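Local structure of peptide ABC transporter, peptide-binding protein (Enterococcus faecalis, 3O6P) at residues A[51-55]-A[213-217]; A[102-106]-A[141-145]; A[163-168]-A[205-209]. The protein probably binds peptides outside the cell for an ABC importer, this chain being one C-terminal alpha/beta piece of a longer family 5 solute-binding protein. All blocks are in the same frame, centred on the assembly; numbering follows the deposited sequence.

Contact 1. Residues A[51-55]-A[213-217]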
loop_
_atom_site.group_PDB
_atom_site.type_symbol
_atom_site.label_atom_id
_atom_site.label_comp_id
_atom_site.label_asym_id
_atom_site.label_seq_id
_atom_site.Cartn_x
_atom_site.Cartn_y
_atom_site.Cartn_z
ATOM N N ASN A 51 -6.111 3.763 -7.873
ATOM C CA ASN A 51 -7.185 2.763 -7.897
ATOM C C ASN A 51 -6.869 1.685 -6.863
ATOM O O ASN A 51 -7.722 1.314 -6.044
ATOM C CB ASN A 51 -7.289 2.119 -9.273
ATOM C CG ASN A 51 -8.371 1.080 -9.324
ATOM O OD1 ASN A 51 -9.561 1.423 -9.376
ATOM N ND2 ASN A 51 -7.978 -0.211 -9.258
ATOM N N GLY A 52 -5.622 1.225 -6.892
ATOM C CA GLY A 52 -5.146 0.154 -5.994
ATOM C C GLY A 52 -3.635 0.171 -6.009
ATOM O O GLY A 52 -2.992 1.235 -5.913
ATOM N N LEU A 53 -3.053 -1.018 -6.110
ATOM C CA LEU A 53 -1.611 -1.148 -6.157
ATOM C C LEU A 53 -1.129 -1.059 -7.595
ATOM O O LEU A 53 -0.245 -0.259 -7.912
ATOM C CB LEU A 53 -1.178 -2.472 -5.517
ATOM C CG LEU A 53 0.308 -2.800 -5.668
ATOM C CD1 LEU A 53 1.176 -1.715 -4.994
ATOM C CD2 LEU A 53 0.650 -4.189 -5.111
ATOM N N VAL A 54 -1.678 -1.885 -8.466
ATOM C CA VAL A 54 -1.226 -1.851 -9.876
ATOM C C VAL A 54 -1.789 -0.567 -10.505
ATOM O O VAL A 54 -2.992 -0.297 -10.363
ATOM C CB VAL A 54 -1.759 -3.089 -10.629
ATOM C CG1 VAL A 54 -1.494 -2.978 -12.137
ATOM C CG2 VAL A 54 -1.114 -4.363 -10.076
ATOM N N PRO A 55 -0.937 0.241 -11.177
ATOM C CA PRO A 55 -1.454 1.473 -11.815
ATOM C C PRO A 55 -2.545 1.217 -12.836
ATOM O O PRO A 55 -2.545 0.179 -13.504
ATOM C CB PRO A 55 -0.223 2.035 -12.537
ATOM C CG PRO A 55 0.898 1.553 -11.720
ATOM C CD PRO A 55 0.530 0.176 -11.271
ATOM N N GLU A 213 -4.197 -8.788 -6.771
ATOM C CA GLU A 213 -4.530 -7.368 -6.491
ATOM C C GLU A 213 -5.703 -7.283 -5.515
ATOM O O GLU A 213 -5.650 -6.532 -4.554
ATOM C CB GLU A 213 -4.878 -6.642 -7.810
ATOM C CG GLU A 213 -5.506 -5.241 -7.654
ATOM C CD GLU A 213 -4.520 -4.083 -7.437
ATOM O OE1 GLU A 213 -3.293 -4.239 -7.612
ATOM O OE2 GLU A 213 -5.007 -2.976 -7.107
ATOM N N LYS A 214 -6.774 -8.019 -5.782
ATOM C CA LYS A 214 -7.973 -7.940 -4.921
ATOM C C LYS A 214 -7.665 -8.457 -3.524
ATOM O O LYS A 214 -8.280 -8.021 -2.544
ATOM C CB LYS A 214 -9.159 -8.683 -5.530
ATOM C CG LYS A 214 -9.655 -8.031 -6.828
ATOM C CD LYS A 214 -10.981 -8.551 -7.303
ATOM C CE LYS A 214 -10.922 -9.865 -7.951
ATOM N NZ LYS A 214 -12.314 -10.172 -8.527
ATOM N N THR A 215 -6.720 -9.392 -3.416
ATOM C CA THR A 215 -6.397 -9.929 -2.083
ATOM C C THR A 215 -5.649 -8.897 -1.227
ATOM O O THR A 215 -6.043 -8.620 -0.095
ATOM C CB THR A 215 -5.563 -11.206 -2.201
ATOM O OG1 THR A 215 -6.332 -12.197 -2.914
ATOM C CG2 THR A 215 -5.204 -11.756 -0.805
ATOM N N ILE A 216 -4.598 -8.313 -1.777
ATOM C CA ILE A 216 -3.820 -7.331 -1.001
ATOM C C ILE A 216 -4.613 -6.058 -0.734
ATOM O O ILE A 216 -4.483 -5.468 0.334
ATOM C CB ILE A 216 -2.425 -7.056 -1.612
ATOM C CG1 ILE A 216 -1.550 -6.282 -0.615
ATOM C CG2 ILE A 216 -2.528 -6.386 -2.987
ATOM C CD1 ILE A 216 -0.088 -6.216 -1.040
HETATM N N MSE A 217 -5.482 -5.658 -1.671
HETATM C CA MSE A 217 -6.337 -4.498 -1.387
HETATM C C MSE A 217 -7.433 -4.840 -0.403
HETATM O O MSE A 217 -7.857 -3.981 0.396
HETATM C CB MSE A 217 -6.891 -3.920 -2.683
HETATM C CG MSE A 217 -5.778 -3.235 -3.486
HETATM SE SE MSE A 217 -4.969 -1.679 -2.625
HETATM C CE MSE A 217 -3.443 -2.532 -1.775
HETATM O O HOH W 1 -5.317 -1.347 -9.372
#

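Contact 2. Residues A[102-106]-A[141-145]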
loop_
_atom_site.group_PDB
_atom_site.type_symbol
_atom_site.label_atom_id
_atom_site.label_comp_id
_atom_site.label_asym_id
_atom_site.label_seq_id
_atom_site.Cartn_x
_atom_site.Cartn_y
_atom_site.Cartn_z
ATOM N N ASP A 102 5.762 5.863 13.769
ATOM C CA ASP A 102 6.617 6.744 13.003
ATOM C C ASP A 102 6.477 6.422 11.519
ATOM O O ASP A 102 6.416 5.256 11.148
ATOM C CB ASP A 102 8.078 6.540 13.434
ATOM C CG ASP A 102 9.015 7.522 12.778
ATOM O OD1 ASP A 102 8.913 8.731 13.071
ATOM O OD2 ASP A 102 9.882 7.079 11.990
ATOM N N ILE A 103 6.456 7.441 10.665
ATOM C CA ILE A 103 6.491 7.197 9.222
ATOM C C ILE A 103 7.861 7.627 8.684
ATOM O O ILE A 103 8.205 8.812 8.708
ATOM C CB ILE A 103 5.396 7.973 8.439
ATOM C CG1 ILE A 103 4.020 7.776 9.062
ATOM C CG2 ILE A 103 5.398 7.546 6.935
ATOM C CD1 ILE A 103 2.956 8.679 8.440
ATOM N N LEU A 104 8.625 6.655 8.206
ATOM C CA LEU A 104 9.902 6.902 7.569
ATOM C C LEU A 104 9.625 7.368 6.136
ATOM O O LEU A 104 8.751 6.821 5.467
ATOM C CB LEU A 104 10.684 5.595 7.572
ATOM C CG LEU A 104 12.082 5.541 6.982
ATOM C CD1 LEU A 104 13.041 6.421 7.806
ATOM C CD2 LEU A 104 12.531 4.063 6.966
ATOM N N SER A 105 10.343 8.378 5.664
ATOM C CA SER A 105 10.126 8.843 4.299
ATOM C C SER A 105 11.382 9.441 3.710
ATOM O O SER A 105 12.406 9.591 4.389
ATOM C CB SER A 105 9.011 9.897 4.248
ATOM O OG SER A 105 9.466 11.146 4.761
ATOM N N SER A 106 11.283 9.787 2.435
ATOM C CA SER A 106 12.285 10.596 1.766
ATOM C C SER A 106 12.252 11.993 2.378
ATOM O O SER A 106 11.198 12.453 2.855
ATOM C CB SER A 106 11.963 10.685 0.277
ATOM O OG SER A 106 12.845 11.565 -0.383
ATOM N N ARG A 141 16.971 5.463 4.220
ATOM C CA ARG A 141 15.630 4.894 4.080
ATOM C C ARG A 141 15.718 3.449 3.635
ATOM O O ARG A 141 14.984 2.592 4.133
ATOM C CB ARG A 141 14.805 5.701 3.070
ATOM C CG ARG A 141 13.415 5.133 2.832
ATOM C CD ARG A 141 12.458 6.188 2.286
ATOM N NE ARG A 141 12.935 6.821 1.055
ATOM C CZ ARG A 141 12.719 6.345 -0.167
ATOM N NH1 ARG A 141 12.021 5.218 -0.335
ATOM N NH2 ARG A 141 13.179 7.012 -1.228
ATOM N N LEU A 142 16.627 3.177 2.700
ATOM C CA LEU A 142 16.761 1.823 2.175
ATOM C C LEU A 142 17.232 0.870 3.271
ATOM O O LEU A 142 16.678 -0.230 3.456
ATOM C CB LEU A 142 17.769 1.818 1.019
ATOM C CG LEU A 142 18.107 0.459 0.394
ATOM C CD1 LEU A 142 16.837 -0.318 0.023
ATOM C CD2 LEU A 142 19.038 0.618 -0.820
ATOM N N ASP A 143 18.270 1.281 3.986
ATOM C CA ASP A 143 18.832 0.441 5.047
ATOM C C ASP A 143 17.819 0.149 6.152
ATOM O O ASP A 143 17.645 -1.019 6.540
ATOM C CB ASP A 143 20.072 1.099 5.636
ATOM C CG ASP A 143 20.757 0.228 6.635
ATOM O OD1 ASP A 143 21.238 -0.862 6.260
ATOM O OD2 ASP A 143 20.814 0.642 7.799
ATOM N N ARG A 144 17.142 1.189 6.641
ATOM C CA ARG A 144 16.147 1.010 7.688
ATOM C C ARG A 144 14.970 0.160 7.199
ATOM O O ARG A 144 14.436 -0.650 7.956
ATOM C CB ARG A 144 15.652 2.361 8.188
ATOM C CG ARG A 144 16.713 3.129 8.995
ATOM C CD ARG A 144 16.208 4.457 9.510
ATOM N NE ARG A 144 15.003 4.301 10.309
ATOM C CZ ARG A 144 14.484 5.250 11.070
ATOM N NH1 ARG A 144 15.087 6.427 11.170
ATOM N NH2 ARG A 144 13.363 5.012 11.743
ATOM N N SER A 145 14.598 0.324 5.933
ATOM C CA SER A 145 13.477 -0.440 5.344
ATOM C C SER A 145 13.823 -1.921 5.321
ATOM O O SER A 145 13.005 -2.786 5.677
ATOM C CB SER A 145 13.137 0.065 3.923
ATOM O OG SER A 145 12.583 1.357 4.024
HETATM O O HOH W 2 11.883 5.834 13.881
#

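Contact 3. Residues A[163-168]-A[205-209]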
loop_
_atom_site.group_PDB
_atom_site.type_symbol
_atom_site.label_atom_id
_atom_site.label_comp_id
_atom_site.label_asym_id
_atom_site.label_seq_id
_atom_site.Cartn_x
_atom_site.Cartn_y
_atom_site.Cartn_z
ATOM N N ASP A 163 3.656 -4.723 -16.948
ATOM C CA ASP A 163 3.010 -5.918 -16.422
ATOM C C ASP A 163 2.606 -5.803 -14.939
ATOM O O ASP A 163 3.416 -5.405 -14.103
ATOM C CB ASP A 163 3.852 -7.165 -16.639
ATOM C CG ASP A 163 3.046 -8.423 -16.432
ATOM O OD1 ASP A 163 2.308 -8.850 -17.370
ATOM O OD2 ASP A 163 3.133 -8.967 -15.324
ATOM N N PRO A 164 1.367 -6.204 -14.606
ATOM C CA PRO A 164 0.908 -6.057 -13.228
ATOM C C PRO A 164 1.775 -6.822 -12.224
ATOM O O PRO A 164 1.907 -6.389 -11.094
ATOM C CB PRO A 164 -0.521 -6.626 -13.267
ATOM C CG PRO A 164 -0.924 -6.496 -14.695
ATOM C CD PRO A 164 0.323 -6.812 -15.450
ATOM N N SER A 165 2.402 -7.926 -12.647
ATOM C CA SER A 165 3.220 -8.708 -11.725
ATOM C C SER A 165 4.429 -7.911 -11.230
ATOM O O SER A 165 4.955 -8.225 -10.171
ATOM C CB SER A 165 3.705 -10.000 -12.381
ATOM O OG SER A 165 4.601 -9.713 -13.433
ATOM N N SER A 166 4.868 -6.909 -11.994
ATOM C CA SER A 166 5.983 -6.056 -11.574
ATOM C C SER A 166 5.677 -5.458 -10.204
ATOM O O SER A 166 6.563 -5.338 -9.363
ATOM C CB SER A 166 6.214 -4.947 -12.587
ATOM O OG SER A 166 7.311 -4.139 -12.225
ATOM N N PHE A 167 4.419 -5.083 -9.988
ATOM C CA PHE A 167 3.993 -4.533 -8.698
ATOM C C PHE A 167 3.622 -5.612 -7.695
ATOM O O PHE A 167 3.993 -5.538 -6.517
ATOM C CB PHE A 167 2.799 -3.605 -8.907
ATOM C CG PHE A 167 3.162 -2.345 -9.630
ATOM C CD1 PHE A 167 3.422 -1.165 -8.914
ATOM C CD2 PHE A 167 3.290 -2.339 -11.034
ATOM C CE1 PHE A 167 3.794 -0.014 -9.577
ATOM C CE2 PHE A 167 3.636 -1.176 -11.706
ATOM C CZ PHE A 167 3.908 -0.007 -10.967
ATOM N N LEU A 168 2.873 -6.608 -8.164
ATOM C CA LEU A 168 2.318 -7.598 -7.261
ATOM C C LEU A 168 3.419 -8.485 -6.653
ATOM O O LEU A 168 3.355 -8.820 -5.470
ATOM C CB LEU A 168 1.256 -8.439 -7.965
ATOM C CG LEU A 168 0.067 -7.633 -8.500
ATOM C CD1 LEU A 168 -0.705 -8.481 -9.525
ATOM C CD2 LEU A 168 -0.873 -7.204 -7.339
ATOM N N ARG A 205 -3.381 -16.756 -15.988
ATOM C CA ARG A 205 -2.379 -15.854 -15.388
ATOM C C ARG A 205 -3.007 -14.483 -15.071
ATOM O O ARG A 205 -2.759 -13.870 -14.011
ATOM C CB ARG A 205 -1.151 -15.721 -16.301
ATOM C CG ARG A 205 -0.118 -14.752 -15.750
ATOM C CD ARG A 205 1.205 -14.786 -16.528
ATOM N NE ARG A 205 2.121 -13.835 -15.899
ATOM C CZ ARG A 205 2.236 -12.557 -16.257
ATOM N NH1 ARG A 205 1.510 -12.072 -17.264
ATOM N NH2 ARG A 205 3.088 -11.759 -15.616
ATOM N N TRP A 206 -3.817 -13.997 -15.996
ATOM C CA TRP A 206 -4.510 -12.721 -15.783
ATOM C C TRP A 206 -5.431 -12.802 -14.568
ATOM O O TRP A 206 -5.461 -11.896 -13.718
ATOM C CB TRP A 206 -5.325 -12.367 -17.038
ATOM C CG TRP A 206 -6.038 -11.030 -16.988
ATOM C CD1 TRP A 206 -7.375 -10.819 -16.771
ATOM C CD2 TRP A 206 -5.454 -9.727 -17.187
ATOM N NE1 TRP A 206 -7.652 -9.474 -16.817
ATOM C CE2 TRP A 206 -6.499 -8.782 -17.079
ATOM C CE3 TRP A 206 -4.150 -9.271 -17.454
ATOM C CZ2 TRP A 206 -6.285 -7.402 -17.224
ATOM C CZ3 TRP A 206 -3.941 -7.892 -17.616
ATOM C CH2 TRP A 206 -5.001 -6.982 -17.480
ATOM N N ASP A 207 -6.198 -13.882 -14.485
ATOM C CA ASP A 207 -7.109 -14.037 -13.366
ATOM C C ASP A 207 -6.349 -14.194 -12.035
ATOM O O ASP A 207 -6.793 -13.691 -11.005
ATOM C CB ASP A 207 -8.092 -15.187 -13.615
ATOM C CG ASP A 207 -9.205 -14.819 -14.602
ATOM O OD1 ASP A 207 -9.349 -13.635 -14.978
ATOM O OD2 ASP A 207 -9.944 -15.731 -15.024
ATOM N N ASP A 208 -5.203 -14.881 -12.062
ATOM C CA ASP A 208 -4.346 -14.985 -10.866
ATOM C C ASP A 208 -3.852 -13.599 -10.414
ATOM O O ASP A 208 -3.875 -13.263 -9.213
ATOM C CB ASP A 208 -3.158 -15.903 -11.141
ATOM C CG ASP A 208 -3.533 -17.372 -11.091
ATOM O OD1 ASP A 208 -4.451 -17.732 -10.314
ATOM O OD2 ASP A 208 -2.881 -18.172 -11.790
HETATM N N MSE A 209 -3.439 -12.775 -11.371
HETATM C CA MSE A 209 -2.949 -11.445 -11.018
HETATM C C MSE A 209 -4.076 -10.565 -10.488
HETATM O O MSE A 209 -3.882 -9.834 -9.507
HETATM C CB MSE A 209 -2.249 -10.783 -12.194
HETATM C CG MSE A 209 -0.949 -11.533 -12.580
HETATM SE SE MSE A 209 0.051 -10.621 -13.936
HETATM C CE MSE A 209 -1.241 -10.696 -15.382
#

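Contact 1. Residues A[51-55]-A[213-217]
The carboxylate of Glu-213 lies against Gly-52 and Leu-53, bringing a buried charge to a bend of backbone that can satisfy it. Its two oxygens take successive amides: Leu-53 N donates to Glu-213 OE2 at 2.9 Å and Val-54 N to Glu-213 OE1 at 3.0 Å. This two-pronged grip of a carboxylate on consecutive backbone NH groups, to which a long, forked Glu is well suited, ties irregular chain to a helix of this lobe. Glycine fits at 52 because a CB there would clash with Glu-213 OE2; Gly-52 CA itself lies 3.3 Å from that oxygen and 3.8 Å from SE of selenomethionine Met-217. A water links the two segments, accepting from Asn-51 ND2 (2.9 Å) and donating to Val-54 O (2.7 Å) and Glu-213 OE2 (2.8 Å). Looser apolar contacts flank this polar centre, Leu-53 CD2 being 4.4 Å from Ile-216 CG2 and Leu-53 CB 4.4 Å from Met-217 CE. The loop between helices 35-43 and 68-72 thus meets helix 202-218, with Leu-168 of helix 165-168 and Phe-68 of helix 68-72 packed alongside and Leu-53 O bonded to Thr-6 OG1 of strand 5-11.

Contact 2. Residues A[102-106]-A[141-145]
Van der Waals contact accounts for much of the interface, with Leu-104 supplying most of the strand's share. Its side chain points at the helix: Leu-104 CD2 reaches Arg-141 O and Ser-145 OG, each at 4.0 Å, while Leu-104 CD1 lies over one face of the Arg-144 guanidinium, 3.8 Å from Arg-144 CZ. A branched leucine suits this spot because its two methyls can lie against the guanidinium of Arg-144 and the backbone and aliphatic part of Arg-141. Arg-141 returns the contact, Arg-141 CD being 3.7 Å from Ser-105 C. Compact Ser-145 turns its hydroxyl back to its own helix, OG donating to Arg-141 O at 2.7 Å.

The alternation of side chains along 102-106 reflects the fold. Helix 138-147 belongs to a beta-alpha-beta crossover that leaves strand 129-136, passes over strand 99-106 and enters parallel strand 152-158; the axes of segments 102-106 and 141-145 come within 9.3 Å, their directions 141° apart, so the helix runs roughly against the strand. Ile-103 and Ser-105 face helix 109-125 on the other side of the sheet. The strand order is consistent with a type II periplasmic-binding-protein lobe.

Charged groups meet through solvent. Asp-102 OD2 and Arg-144 NH2 stand 4.1 Å apart, beyond salt-bridge range, and a water accepts from Arg-144 NH2 at 2.7 Å while donating weakly to Asp-102 OD2 at 3.0 Å. Both residues have firmer partners elsewhere: Asp-102 bonds the hydroxyls of Thr-132 and Ser-134, and Arg-144 NE donates to Asp-149 O.

Contact 3. Residues A[163-168]-A[205-209]
The turn leading into helix 165-168 approaches the side of helix 202-218 most closely at Ser-165 and Met-209, whose CA atoms are 6.8 Å apart. Asp-163 makes an Asx turn here, a capping arrangement in which Asp-163 OD2 accepts from Ser-165 N at 3.0 Å. Next comes Pro-164, well suited to an opening turn because its phi of -60° already matches a helix and it has no amide hydrogen to satisfy; Ser-166 N then donates to Asp-163 O at 3.0 Å.

The cap also carries a salt bridge. Extended Arg-205 brings its guanidinium edge to the aspartate, with Arg-205 NH2 to Asp-163 OD2 at 2.8 Å and a weak Arg-205 NH1 to Asp-163 OD1 bond at 3.3 Å, while Arg-205 NE is held by Ala-194 O. Beside the salt bridge, selenomethionine Met-209 supplies a long, pliable apolar arm: its SE lies 4.1 Å from Pro-164 CB and 4.0 Å from Ser-165 CB. Leu-168 closes the other end, CD1 packing 3.8 Å from Met-209 CB. Trp-206 touches the proline ring, Trp-206 CZ3 being 4.4 Å from Pro-164 CG, and its NE1 bonds Glu-71 while its ring meets Phe-68 edge-to-face. Small, hydroxylated Ser-165 reinforces the cap from within its own segment, Ser-165 OG donating to Asp-163 OD2 at 2.5 Å.

From the N terminus, the loop 51-55 opens contact 1, which closes only at 213-217, near the end of the chain. Within that long span contact 2 opens on strand 99-106 and closes on helix 138-147; contact 3 then opens at 163-168 and closes on helix 202-218. The two inner contacts follow in series, both are enclosed by contact 1, and none cross. Contacts 1 and 3 share helix 202-218 and touch, with Pro-55 CD 3.4 Å from Phe-167 CZ, so loop 51-55 and helix 165-168 pack together against helix 202-218. Contact 2 stands apart on the sheet, its nearest atoms about 14 Å from contact 1 and about 13 Å from contact 3.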